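PDB 4MOZ: fructose-bisphosphate aldolase from Slackia heliotrinireducens, which belongs to the DeoC/LacD family of aldolases and folds as a closed barrel of parallel strands surrounded by helices. Local coordinates for residues Met38-Asp43 / Gly78-Gln83; Lys102-Thr107 / Gly142-Leu147; Trp176-Gly181 / Phe208-Pro213; Thr193-Ala198 / Ala227-Ala232; Gly237-Gly242 / Gly266-Arg271. One frame throughout, in Å; residues are numbered along the deposited sequence. Where two conformers were deposited one is given.

Contact 1: Met38-Asp43 / Gly78-Gln83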
# COMPACT_ATOMS: atom_id res chain seq x y z
N MSE C 38 22.89 -26.83 11.13
CA MSE C 38 24.15 -26.16 10.81
C MSE C 38 23.88 -25.27 9.60
O MSE C 38 23.74 -25.76 8.48
CB MSE C 38 25.26 -27.18 10.51
CG MSE C 38 26.67 -26.59 10.43
SE MSE C 38 26.94 -25.40 8.90
CE MSE C 38 28.89 -25.22 8.98
N LEU C 39 23.80 -23.96 9.84
CA LEU C 39 23.47 -23.00 8.79
C LEU C 39 24.70 -22.21 8.34
O LEU C 39 25.36 -21.55 9.14
CB LEU C 39 22.36 -22.04 9.27
CG LEU C 39 21.82 -21.01 8.26
CD1 LEU C 39 20.33 -20.78 8.45
CD2 LEU C 39 22.59 -19.69 8.31
N PHE C 40 24.99 -22.30 7.05
CA PHE C 40 26.06 -21.52 6.44
C PHE C 40 25.44 -20.26 5.82
O PHE C 40 24.74 -20.32 4.80
CB PHE C 40 26.81 -22.37 5.41
CG PHE C 40 27.91 -21.65 4.66
CD1 PHE C 40 28.70 -20.69 5.29
CD2 PHE C 40 28.18 -21.97 3.33
CE1 PHE C 40 29.71 -20.04 4.61
CE2 PHE C 40 29.19 -21.32 2.64
CZ PHE C 40 29.96 -20.36 3.28
N ALA C 41 25.70 -19.12 6.48
CA ALA C 41 25.12 -17.84 6.09
C ALA C 41 25.93 -17.16 4.99
O ALA C 41 27.12 -16.87 5.16
CB ALA C 41 24.99 -16.93 7.31
N CYS C 42 25.27 -16.91 3.86
CA CYS C 42 25.90 -16.30 2.69
C CYS C 42 25.10 -15.10 2.18
O CYS C 42 25.06 -14.84 0.98
CB CYS C 42 26.04 -17.34 1.57
SG CYS C 42 27.10 -18.75 1.99
N ASP C 43 24.46 -14.38 3.10
CA ASP C 43 23.57 -13.28 2.75
C ASP C 43 24.20 -11.90 2.98
O ASP C 43 23.57 -10.88 2.71
CB ASP C 43 22.27 -13.40 3.55
CG ASP C 43 22.48 -13.25 5.05
OD1 ASP C 43 23.41 -13.89 5.60
OD2 ASP C 43 21.72 -12.49 5.69
N GLY C 78 24.52 -27.90 6.83
CA GLY C 78 23.11 -28.30 6.83
C GLY C 78 22.41 -27.59 5.69
O GLY C 78 21.95 -28.24 4.74
N VAL C 79 22.35 -26.26 5.78
CA VAL C 79 21.81 -25.43 4.71
C VAL C 79 22.75 -24.28 4.35
O VAL C 79 23.51 -23.79 5.19
CB VAL C 79 20.41 -24.83 5.05
CG1 VAL C 79 19.38 -25.92 5.27
CG2 VAL C 79 20.48 -23.88 6.24
N MSE C 80 22.71 -23.88 3.08
CA MSE C 80 23.34 -22.64 2.66
C MSE C 80 22.24 -21.61 2.49
O MSE C 80 21.33 -21.79 1.68
CB MSE C 80 24.09 -22.82 1.35
CG MSE C 80 24.75 -21.55 0.86
SE MSE C 80 25.45 -21.74 -0.93
CE MSE C 80 26.08 -19.92 -1.22
N ALA C 81 22.34 -20.53 3.27
CA ALA C 81 21.35 -19.45 3.22
C ALA C 81 21.86 -18.28 2.38
O ALA C 81 22.93 -17.73 2.66
CB ALA C 81 20.99 -18.98 4.62
N GLY C 82 21.09 -17.91 1.36
CA GLY C 82 21.44 -16.77 0.50
C GLY C 82 20.24 -16.19 -0.22
O GLY C 82 19.16 -16.80 -0.24
N GLN C 83 20.43 -15.01 -0.82
CA GLN C 83 19.37 -14.37 -1.60
C GLN C 83 18.99 -15.20 -2.82
O GLN C 83 19.82 -15.94 -3.36
CB GLN C 83 19.78 -12.96 -2.02
CG GLN C 83 19.82 -11.93 -0.90
CD GLN C 83 21.15 -11.93 -0.15
OE1 GLN C 83 22.10 -12.61 -0.55
NE2 GLN C 83 21.21 -11.15 0.93
O HOH W 1 25.16 -12.32 -0.06
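Met38, built as selenomethionine, offers its carbonyl O to two amides of the facing strand: Val79 N at 3.1 Å and, more weakly, Gly78 N. From this forked start strands 37-41 and 79-82 run in parallel, their short axes 33° apart. Leu39 then turns to the face it shares with Val79 and Ala81. With CG anti to the backbone N (chi1 -176°), Leu39 CG comes within 3.8 Å of Val79 CG2, while the Leu39 CD2 branch reaches on to Ala81 CB at 4.1 Å. Phe40 carries the backbone ladder in both directions: its N donates to Val79 O at 2.8 Å in a nearly straight bond (168°), and its O receives Ala81 N at 2.9 Å. Its side chain leaves by the other face of the sheet, the one Met80 also takes. There Cys42 SG lies 3.4 Å above the plane of the Phe40 ring, displaced toward the rim. After Ala41, the Cys42 N closes the ladder on Ala81 O at 2.8 Å. Past the paired residues the link passes to a side chain, since Gln83 NE2 donates a hydrogen bond to Asp43 O at 3.0 Å, the acceptor lying in the plane of the Gln83 amide. The same NE2 also bonds to Ser105 OG, and a water joins Gln83 OE1 to Cys42 O, so both ends of the amide are occupied. Leu39 and Ala81 face Leu100 of strand 99-102, whereas Phe40 and Met80 pack against helix 66-74 and Met38 against helix 278-294.

Contact 2: Lys102-Thr107 / Gly142-Leu147; sequences KMNSKT and GYTLYL
Asn104 and Thr144 meet by a two-point bond: Asn104 OD1 accepts Thr144 N at 2.8 Å, and Asn104 ND2 donates to Thr144 O at 2.8 Å. Both bonds lie in the plane of the carbonyl that accepts them, on a lone pair. The same amide lies flat over the Tyr143 ring, the planes 9° apart, with Asn104 ND2 3.2 Å above the ring plane, over its centre. In the same first shell, Lys102 NZ donates to Thr144 OG1 at 2.7 Å and to Asn104 OD1 at 2.9 Å, the latter from above the carbonyl plane. It also bonds to Asn104 O, which Ser105 OG reaches from the opposite face. The Asn104 side chain leaves the backbone toward strand 138-145, with CG set between the backbone N and the carbonyl carbon (chi1 67°). On the backbone, Met103 N bonds to Gly142 O at 2.7 Å, continuing the parallel pairing of Lys102 with Gly142 at the end of strand 99-102. Farther out, Ser119 O takes a second bond from Asn104 ND2, Glu158 holds Tyr143 OH, and Lys102 makes a cation-pi contact with Trp176. Chemically, the Asn104 amide has one sensible orientation: its oxygen faces two donors and its nitrogen two carbonyls, so the flip is settled by its partners.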
# COMPACT_ATOMS: atom_id res chain seq x y z
N LYS C 102 16.98 -16.57 1.53
CA LYS C 102 16.81 -15.43 2.42
C LYS C 102 15.92 -14.39 1.74
O LYS C 102 16.32 -13.74 0.78
CB LYS C 102 18.18 -14.84 2.80
CG LYS C 102 18.13 -13.67 3.76
CD LYS C 102 17.41 -14.01 5.06
CE LYS C 102 17.86 -13.12 6.20
NZ LYS C 102 17.47 -11.70 5.98
N MSE C 103 14.69 -14.27 2.25
CA MSE C 103 13.62 -13.51 1.61
C MSE C 103 13.77 -11.99 1.67
O MSE C 103 13.32 -11.28 0.77
CB MSE C 103 12.27 -13.89 2.20
CG MSE C 103 11.90 -15.34 2.00
SE MSE C 103 11.76 -15.83 0.13
CE MSE C 103 10.17 -14.81 -0.35
N ASN C 104 14.37 -11.49 2.75
CA ASN C 104 14.60 -10.05 2.87
C ASN C 104 16.08 -9.70 3.04
O ASN C 104 16.87 -10.55 3.42
CB ASN C 104 13.73 -9.42 3.97
CG ASN C 104 14.07 -9.89 5.37
OD1 ASN C 104 14.72 -10.92 5.58
ND2 ASN C 104 13.62 -9.13 6.36
N SER C 105 16.43 -8.47 2.71
CA SER C 105 17.79 -7.95 2.89
C SER C 105 17.78 -6.43 2.88
O SER C 105 16.89 -5.82 2.29
CB SER C 105 18.73 -8.46 1.79
OG SER C 105 19.04 -9.83 1.97
N LYS C 106 18.78 -5.83 3.52
CA LYS C 106 19.00 -4.39 3.47
C LYS C 106 20.51 -4.14 3.51
O LYS C 106 21.27 -5.05 3.85
CB LYS C 106 18.31 -3.68 4.65
CG LYS C 106 18.90 -3.99 6.01
CD LYS C 106 18.49 -2.93 7.03
CE LYS C 106 19.26 -3.08 8.33
NZ LYS C 106 20.66 -2.57 8.23
N THR C 107 20.93 -2.92 3.17
CA THR C 107 22.35 -2.55 3.33
C THR C 107 22.56 -1.92 4.71
O THR C 107 21.60 -1.59 5.40
CB THR C 107 22.85 -1.59 2.23
OG1 THR C 107 22.36 -0.26 2.47
CG2 THR C 107 22.42 -2.08 0.84
N GLY C 142 14.29 -17.92 4.73
CA GLY C 142 14.78 -17.12 5.84
C GLY C 142 14.25 -15.70 5.78
O GLY C 142 13.98 -15.17 4.70
N TYR C 143 14.09 -15.08 6.95
CA TYR C 143 13.60 -13.71 7.05
C TYR C 143 14.14 -13.06 8.32
O TYR C 143 14.18 -13.71 9.37
CB TYR C 143 12.07 -13.68 7.05
CG TYR C 143 11.47 -12.30 6.92
CD1 TYR C 143 11.19 -11.54 8.06
CD2 TYR C 143 11.19 -11.74 5.67
CE1 TYR C 143 10.65 -10.27 7.96
CE2 TYR C 143 10.65 -10.47 5.56
CZ TYR C 143 10.38 -9.74 6.71
OH TYR C 143 9.85 -8.47 6.64
N THR C 144 14.56 -11.80 8.22
CA THR C 144 15.05 -11.03 9.37
C THR C 144 14.01 -10.05 9.91
O THR C 144 13.37 -9.33 9.14
CB THR C 144 16.32 -10.23 9.00
OG1 THR C 144 17.34 -11.14 8.58
CG2 THR C 144 16.83 -9.43 10.20
N LEU C 145 13.85 -10.02 11.23
CA LEU C 145 12.99 -9.03 11.88
C LEU C 145 13.79 -8.23 12.89
O LEU C 145 14.50 -8.80 13.72
CB LEU C 145 11.82 -9.69 12.62
CG LEU C 145 10.77 -10.48 11.86
CD1 LEU C 145 11.13 -11.96 11.83
CD2 LEU C 145 9.41 -10.26 12.51
N TYR C 146 13.67 -6.90 12.82
CA TYR C 146 14.24 -6.03 13.85
C TYR C 146 13.12 -5.58 14.78
O TYR C 146 12.44 -4.59 14.53
CB TYR C 146 14.97 -4.82 13.24
CG TYR C 146 15.93 -5.20 12.13
CD1 TYR C 146 17.18 -5.75 12.42
CD2 TYR C 146 15.57 -5.03 10.80
CE1 TYR C 146 18.05 -6.12 11.40
CE2 TYR C 146 16.43 -5.40 9.78
CZ TYR C 146 17.67 -5.94 10.08
OH TYR C 146 18.51 -6.30 9.05
N LEU C 147 12.91 -6.34 15.85
CA LEU C 147 11.93 -5.96 16.87
C LEU C 147 12.38 -4.67 17.52
O LEU C 147 13.58 -4.43 17.66
CB LEU C 147 11.78 -7.06 17.92
CG LEU C 147 11.39 -8.46 17.42
CD1 LEU C 147 11.28 -9.43 18.60
CD2 LEU C 147 10.10 -8.46 16.61

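Contact 3: Trp176-Gly181 / Phe208-Pro213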
# COMPACT_ATOMS: atom_id res chain seq x y z
N TRP C 176 15.67 -14.80 11.48
CA TRP C 176 16.69 -14.04 12.19
C TRP C 176 15.97 -12.99 12.96
O TRP C 176 15.21 -12.22 12.39
CB TRP C 176 17.63 -13.35 11.22
CG TRP C 176 18.67 -14.21 10.58
CD1 TRP C 176 20.05 -14.15 10.77
CD2 TRP C 176 18.47 -15.28 9.59
NE1 TRP C 176 20.69 -15.08 10.01
CE2 TRP C 176 19.81 -15.80 9.27
CE3 TRP C 176 17.37 -15.84 8.96
CZ2 TRP C 176 20.01 -16.83 8.35
CZ3 TRP C 176 17.57 -16.89 8.05
CH2 TRP C 176 18.86 -17.36 7.75
N ILE C 177 16.16 -12.94 14.27
CA ILE C 177 15.49 -11.91 15.05
C ILE C 177 16.50 -11.12 15.87
O ILE C 177 17.01 -11.60 16.88
CB ILE C 177 14.34 -12.47 15.91
CG1 ILE C 177 13.33 -13.22 15.03
CG2 ILE C 177 13.65 -11.33 16.65
CD1 ILE C 177 12.01 -13.56 15.69
N TYR C 178 16.77 -9.90 15.40
CA TYR C 178 17.72 -9.00 16.03
C TYR C 178 17.02 -7.73 16.47
O TYR C 178 16.87 -6.81 15.67
CB TYR C 178 18.83 -8.63 15.05
CG TYR C 178 19.66 -9.78 14.52
CD1 TYR C 178 20.21 -10.73 15.38
CD2 TYR C 178 19.91 -9.89 13.16
CE1 TYR C 178 20.98 -11.77 14.89
CE2 TYR C 178 20.68 -10.93 12.66
CZ TYR C 178 21.21 -11.86 13.53
OH TYR C 178 21.98 -12.88 13.03
N PRO C 179 16.56 -7.68 17.73
CA PRO C 179 15.97 -6.43 18.20
C PRO C 179 16.95 -5.28 18.02
O PRO C 179 18.05 -5.28 18.57
CB PRO C 179 15.69 -6.71 19.68
CG PRO C 179 15.43 -8.18 19.71
CD PRO C 179 16.40 -8.77 18.71
N ARG C 180 16.56 -4.31 17.19
CA ARG C 180 17.43 -3.21 16.83
C ARG C 180 16.62 -1.95 16.60
O ARG C 180 15.55 -1.98 15.99
CB ARG C 180 18.23 -3.55 15.57
CG ARG C 180 19.35 -2.55 15.26
CD ARG C 180 20.26 -3.05 14.15
NE ARG C 180 20.90 -4.31 14.50
CZ ARG C 180 21.40 -5.18 13.63
NH1 ARG C 180 21.34 -4.94 12.32
NH2 ARG C 180 21.96 -6.30 14.06
N GLY C 181 17.15 -0.84 17.10
CA GLY C 181 16.50 0.44 16.95
C GLY C 181 16.80 1.36 18.11
O GLY C 181 17.32 0.95 19.14
N PHE C 208 12.91 -22.58 13.14
CA PHE C 208 14.14 -22.20 13.82
C PHE C 208 14.22 -20.69 13.99
O PHE C 208 13.66 -19.95 13.18
CB PHE C 208 15.38 -22.70 13.05
CG PHE C 208 15.50 -24.19 13.00
CD1 PHE C 208 16.08 -24.90 14.04
CD2 PHE C 208 15.02 -24.90 11.89
CE1 PHE C 208 16.18 -26.28 14.00
CE2 PHE C 208 15.13 -26.28 11.84
CZ PHE C 208 15.71 -26.97 12.89
N VAL C 209 14.90 -20.26 15.04
CA VAL C 209 15.13 -18.84 15.28
C VAL C 209 16.63 -18.59 15.50
O VAL C 209 17.27 -19.27 16.31
CB VAL C 209 14.30 -18.29 16.47
CG1 VAL C 209 14.50 -19.12 17.74
CG2 VAL C 209 14.61 -16.82 16.73
N LYS C 210 17.17 -17.64 14.75
CA LYS C 210 18.56 -17.23 14.91
C LYS C 210 18.63 -15.94 15.71
O LYS C 210 18.05 -14.94 15.33
CB LYS C 210 19.24 -17.11 13.53
CG LYS C 210 20.46 -16.19 13.44
CD LYS C 210 21.61 -16.54 14.36
CE LYS C 210 22.80 -15.63 14.08
NZ LYS C 210 23.41 -15.05 15.30
N VAL C 211 19.34 -15.99 16.84
CA VAL C 211 19.51 -14.83 17.72
C VAL C 211 20.99 -14.59 17.98
O VAL C 211 21.83 -15.45 17.70
CB VAL C 211 18.79 -15.02 19.08
CG1 VAL C 211 17.28 -15.06 18.91
CG2 VAL C 211 19.30 -16.26 19.81
N ASN C 212 21.32 -13.41 18.50
CA ASN C 212 22.65 -13.14 19.01
C ASN C 212 22.86 -13.87 20.33
O ASN C 212 21.89 -14.11 21.06
CB ASN C 212 22.85 -11.65 19.24
CG ASN C 212 23.07 -10.89 17.96
OD1 ASN C 212 23.83 -11.32 17.09
ND2 ASN C 212 22.42 -9.73 17.83
N PRO C 213 24.12 -14.23 20.65
CA PRO C 213 24.36 -14.70 22.01
C PRO C 213 24.16 -13.56 23.01
O PRO C 213 24.58 -12.43 22.75
CB PRO C 213 25.84 -15.14 21.98
CG PRO C 213 26.44 -14.40 20.82
CD PRO C 213 25.33 -14.27 19.82
O HOH W 2 19.24 -11.65 18.84
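Lys210 passes over one face of the Trp176 indole, its CG 3.7 Å from the centroid of the five-membered ring and 28° off the ring normal, a CH-pi contact. CG stands anti to the backbone N (chi1 156°), which lays it above the pyrrole part. Tyr178 meets the same lysine nearer its end. Its OH is 3.1 Å from Lys210 CE, and NZ, although close, has too poor an angle for a hydrogen bond with that hydroxyl. Lys210 NZ instead donates back to Val211 O at 2.9 Å, from well above the carbonyl plane. The Tyr178 and Asn212 side chains cross at about a right angle, yet their ring and amide planes are 19° apart, and Asn212 ND2 comes within 3.4 Å of Tyr178 CD1. On the backbone, Ile177 N bonds to Lys210 O at 2.9 Å, and a water bridges Ile177 O to Asn212 N. On the other face of the sheet, Ile177 CG1 touches Val209 CG2 at 4.2 Å. The strands belong to one beta-alpha-beta unit: its connecting helix 191-204 covers Ile177 and Val209 through Ala201, while Lys210 packs against Val239 of the next strand, 237-240, and Trp176 against Thr144 of strand 138-145.

Contact 4: Thr193-Ala198 / Ala227-Ala232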
# COMPACT_ATOMS: atom_id res chain seq x y z
N THR C 193 16.23 -9.57 26.29
CA THR C 193 16.03 -9.20 24.90
C THR C 193 16.12 -10.42 23.99
O THR C 193 15.27 -10.62 23.12
CB THR C 193 17.05 -8.14 24.46
OG1 THR C 193 16.93 -6.99 25.30
CG2 THR C 193 16.84 -7.74 23.02
N ILE C 194 17.15 -11.24 24.21
CA ILE C 194 17.38 -12.45 23.43
C ILE C 194 16.25 -13.46 23.66
O ILE C 194 15.79 -14.11 22.72
CB ILE C 194 18.75 -13.08 23.77
CG1 ILE C 194 19.89 -12.07 23.54
CG2 ILE C 194 18.98 -14.38 23.00
CD1 ILE C 194 19.96 -11.47 22.15
N ALA C 195 15.81 -13.58 24.91
CA ALA C 195 14.71 -14.48 25.26
C ALA C 195 13.40 -14.02 24.62
O ALA C 195 12.64 -14.84 24.10
CB ALA C 195 14.57 -14.60 26.77
N GLY C 196 13.15 -12.71 24.65
CA GLY C 196 11.97 -12.12 24.02
C GLY C 196 11.92 -12.41 22.53
O GLY C 196 10.89 -12.84 22.00
N ALA C 197 13.05 -12.18 21.86
CA ALA C 197 13.19 -12.43 20.43
C ALA C 197 12.90 -13.89 20.09
O ALA C 197 12.19 -14.19 19.14
CB ALA C 197 14.59 -12.04 19.97
N ALA C 198 13.46 -14.80 20.90
CA ALA C 198 13.25 -16.23 20.71
C ALA C 198 11.78 -16.62 20.83
O ALA C 198 11.29 -17.43 20.04
CB ALA C 198 14.10 -17.01 21.69
N ALA C 227 20.07 -20.42 27.71
CA ALA C 227 19.14 -21.49 28.10
C ALA C 227 17.71 -20.97 28.30
O ALA C 227 16.75 -21.65 27.94
CB ALA C 227 19.63 -22.21 29.35
N VAL C 228 17.59 -19.77 28.86
CA VAL C 228 16.29 -19.13 29.07
C VAL C 228 15.60 -18.85 27.72
O VAL C 228 14.39 -19.04 27.58
CB VAL C 228 16.43 -17.84 29.91
CG1 VAL C 228 15.11 -17.10 30.02
CG2 VAL C 228 16.96 -18.18 31.29
N ALA C 229 16.39 -18.41 26.74
CA ALA C 229 15.88 -18.13 25.40
C ALA C 229 15.46 -19.41 24.67
O ALA C 229 14.42 -19.43 24.00
CB ALA C 229 16.91 -17.36 24.59
N SER C 230 16.26 -20.46 24.81
CA SER C 230 15.94 -21.75 24.21
C SER C 230 14.64 -22.31 24.78
O SER C 230 13.86 -22.95 24.07
CB SER C 230 17.08 -22.74 24.42
OG SER C 230 18.21 -22.36 23.66
N ALA C 231 14.41 -22.05 26.07
CA ALA C 231 13.17 -22.44 26.74
C ALA C 231 11.99 -21.64 26.20
O ALA C 231 10.95 -22.22 25.87
CB ALA C 231 13.31 -22.29 28.25
N ALA C 232 12.17 -20.32 26.10
CA ALA C 232 11.13 -19.41 25.59
C ALA C 232 10.69 -19.74 24.16
O ALA C 232 9.51 -19.59 23.81
CB ALA C 232 11.59 -17.97 25.68
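Ala229 CB is the bump at the middle of this helix pair. It presses into a shallow hollow on helix 191-204, where Ala195 CA forms the floor at 3.7 Å and Ile194 supplies one wall, its CG2 branch lying 4.0 Å from Ala229 CB. Ala198 CB closes the hollow on the next turn, 4.1 Å from the same methyl. The backbones come close here, the CA atoms of Ala195 and Ala229 being 3.8 Å apart. The return fit is made by Ala195 CB, which lies against Ala229 CA and the CG1 branch of Val228, which its chi1 of 175° sets anti to the backbone N. The two helices are neighbours on the outer wall of a TIM barrel, and like the strands they cover they run in nearly the same direction: the short axes are 19° apart and approach to 7.7 Å, close for a helix pair and made possible by the alanines at the interface. No hydrogen bond crosses between them, and methyl groups rest on backbone oxygens instead. Ala198 CB meets Ala229 O at 3.4 Å, and one turn along the partner helix Ala232 CB meets Ala195 O at 3.7 Å. On the barrel side, Leu238 of strand 237-240 wedges beneath the pair, touching both Ala198 and Ala229. Along another flank, Asn50 of a neighbouring subunit packs on Ala195, Val228 and Ala232, and Lys45 of that same subunit hydrogen-bonds to Ala232 O.

Contact 5: Gly237-Gly242 / Gly266-Arg271; sequences GLVCAG and GNATGR
Val239 lies over one face of the flat peptide group that joins Gly266 to Asn267: its CB is 3.7 Å from Gly266 C, and its CG1 branch extends over Gly266 CA at 4.0 Å. The two strands, 237-240 and 266-269, lie side by side in parallel in the last beta-alpha-beta unit of the TIM barrel, linked through helix 248-260. Gly266 has no side chain, so the valine rests directly on backbone. The amide of Asn267 is the other flat group, and it turns elsewhere, its ND2 bonding to Thr292 OG1; toward the facing strand this residue presents CB, which touches Cys240 O. The short axes of the strands are 39° apart, and the backbone pairing is uneven along them. Cys240 N reaches Gly266 O only in a weak bond of 3.5 Å, whereas Ala268 N donates to Cys240 O at 2.8 Å, with a C=O...N angle of 176°. The same carbonyl is approached by Asn267 CA at 3.3 Å, a CA-H...O contact beside the stronger bond. Val239 and Ala268 both reach Lys210 of the preceding strand, on the face of the sheet where Val239 CG2 and Ala268 CB come near each other. Cys240, on the other face, packs on Leu226 of helix 222-232. Beyond the paired residues, Ala241 CB sits 3.5 Å from Ala268 O. A single water finishes the contact: it accepts from Gly242 N and donates to Thr269 OG1 and, at 2.8 Å, to Ala268 O.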
# COMPACT_ATOMS: atom_id res chain seq x y z
N GLY C 237 13.29 -24.36 17.29
CA GLY C 237 14.70 -24.59 17.58
C GLY C 237 15.50 -23.30 17.50
O GLY C 237 15.39 -22.56 16.53
N LEU C 238 16.29 -23.03 18.53
CA LEU C 238 17.09 -21.82 18.57
C LEU C 238 18.48 -22.10 18.01
O LEU C 238 19.14 -23.07 18.40
CB LEU C 238 17.18 -21.29 20.00
CG LEU C 238 18.04 -20.05 20.27
CD1 LEU C 238 17.50 -19.29 21.47
CD2 LEU C 238 19.51 -20.41 20.46
N VAL C 239 18.93 -21.25 17.10
CA VAL C 239 20.31 -21.33 16.63
C VAL C 239 21.02 -20.04 16.99
O VAL C 239 20.42 -18.97 17.01
CB VAL C 239 20.45 -21.68 15.13
CG1 VAL C 239 19.57 -22.88 14.77
CG2 VAL C 239 20.11 -20.50 14.24
N CYS C 240 22.30 -20.16 17.30
CA CYS C 240 23.07 -19.02 17.74
C CYS C 240 24.33 -18.86 16.89
O CYS C 240 24.43 -19.46 15.81
CB CYS C 240 23.41 -19.19 19.22
SG CYS C 240 23.73 -17.63 20.07
N ALA C 241 25.27 -18.05 17.36
CA ALA C 241 26.52 -17.82 16.65
C ALA C 241 27.70 -17.67 17.61
O ALA C 241 27.54 -17.18 18.73
CB ALA C 241 26.40 -16.59 15.76
N GLY C 242 28.87 -18.12 17.19
CA GLY C 242 30.11 -17.84 17.91
C GLY C 242 30.71 -16.53 17.43
O GLY C 242 30.33 -16.01 16.37
N GLY C 266 21.26 -25.71 17.12
CA GLY C 266 22.20 -25.55 16.03
C GLY C 266 22.94 -24.24 16.05
O GLY C 266 23.01 -23.57 17.08
N ASN C 267 23.48 -23.86 14.90
CA ASN C 267 24.27 -22.64 14.77
C ASN C 267 24.16 -22.02 13.37
O ASN C 267 23.77 -22.70 12.42
CB ASN C 267 25.73 -22.90 15.13
CG ASN C 267 26.22 -24.25 14.65
OD1 ASN C 267 26.24 -24.54 13.44
ND2 ASN C 267 26.62 -25.10 15.59
N ALA C 268 24.50 -20.74 13.29
CA ALA C 268 24.57 -20.02 12.02
C ALA C 268 25.92 -19.31 11.93
O ALA C 268 26.27 -18.52 12.81
CB ALA C 268 23.43 -19.02 11.89
N THR C 269 26.67 -19.61 10.88
CA THR C 269 28.02 -19.06 10.71
C THR C 269 28.18 -18.52 9.30
O THR C 269 27.83 -19.19 8.32
CB THR C 269 29.11 -20.12 10.99
OG1 THR C 269 28.79 -20.84 12.19
CG2 THR C 269 30.49 -19.46 11.14
N GLY C 270 28.73 -17.32 9.21
CA GLY C 270 28.92 -16.64 7.94
C GLY C 270 30.37 -16.33 7.67
O GLY C 270 31.13 -17.20 7.22
N ARG C 271 30.77 -15.10 7.97
CA ARG C 271 32.10 -14.60 7.59
C ARG C 271 33.26 -15.35 8.22
O ARG C 271 34.34 -15.43 7.62
CB ARG C 271 32.22 -13.09 7.83
CG ARG C 271 32.12 -12.66 9.28
CD ARG C 271 31.78 -11.18 9.36
NE ARG C 271 31.28 -10.82 10.68
CZ ARG C 271 30.72 -9.65 10.98
NH1 ARG C 271 30.30 -9.42 12.22
NH2 ARG C 271 30.56 -8.72 10.05
O HOH W 3 28.53 -19.19 14.40

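Overall arrangement
Contacts 1, 2, 3 and 5 are joints of one closed barrel, and contact 4 lies on its helical wall. The ring closes where contact 1 meets contact 5: Leu39 N lies 2.9 Å from Asn267 O, and Ala41 N 2.8 Å from Thr269 O. Contact 1 passes to contact 2 through Gly82 O and Lys102 N, 2.8 Å apart, contact 2 to contact 3 through Tyr143 O and Trp176 N, 2.8 Å apart, and contact 3 to contact 5 through Val209 O and Val239 N, 2.7 Å apart. Inside the barrel, Trp176 CH2 also reaches Leu39 CD1 of contact 1, at 3.8 Å. Contact 4, its centre about 22 Å from that of contact 1, touches contacts 2, 3 and 5.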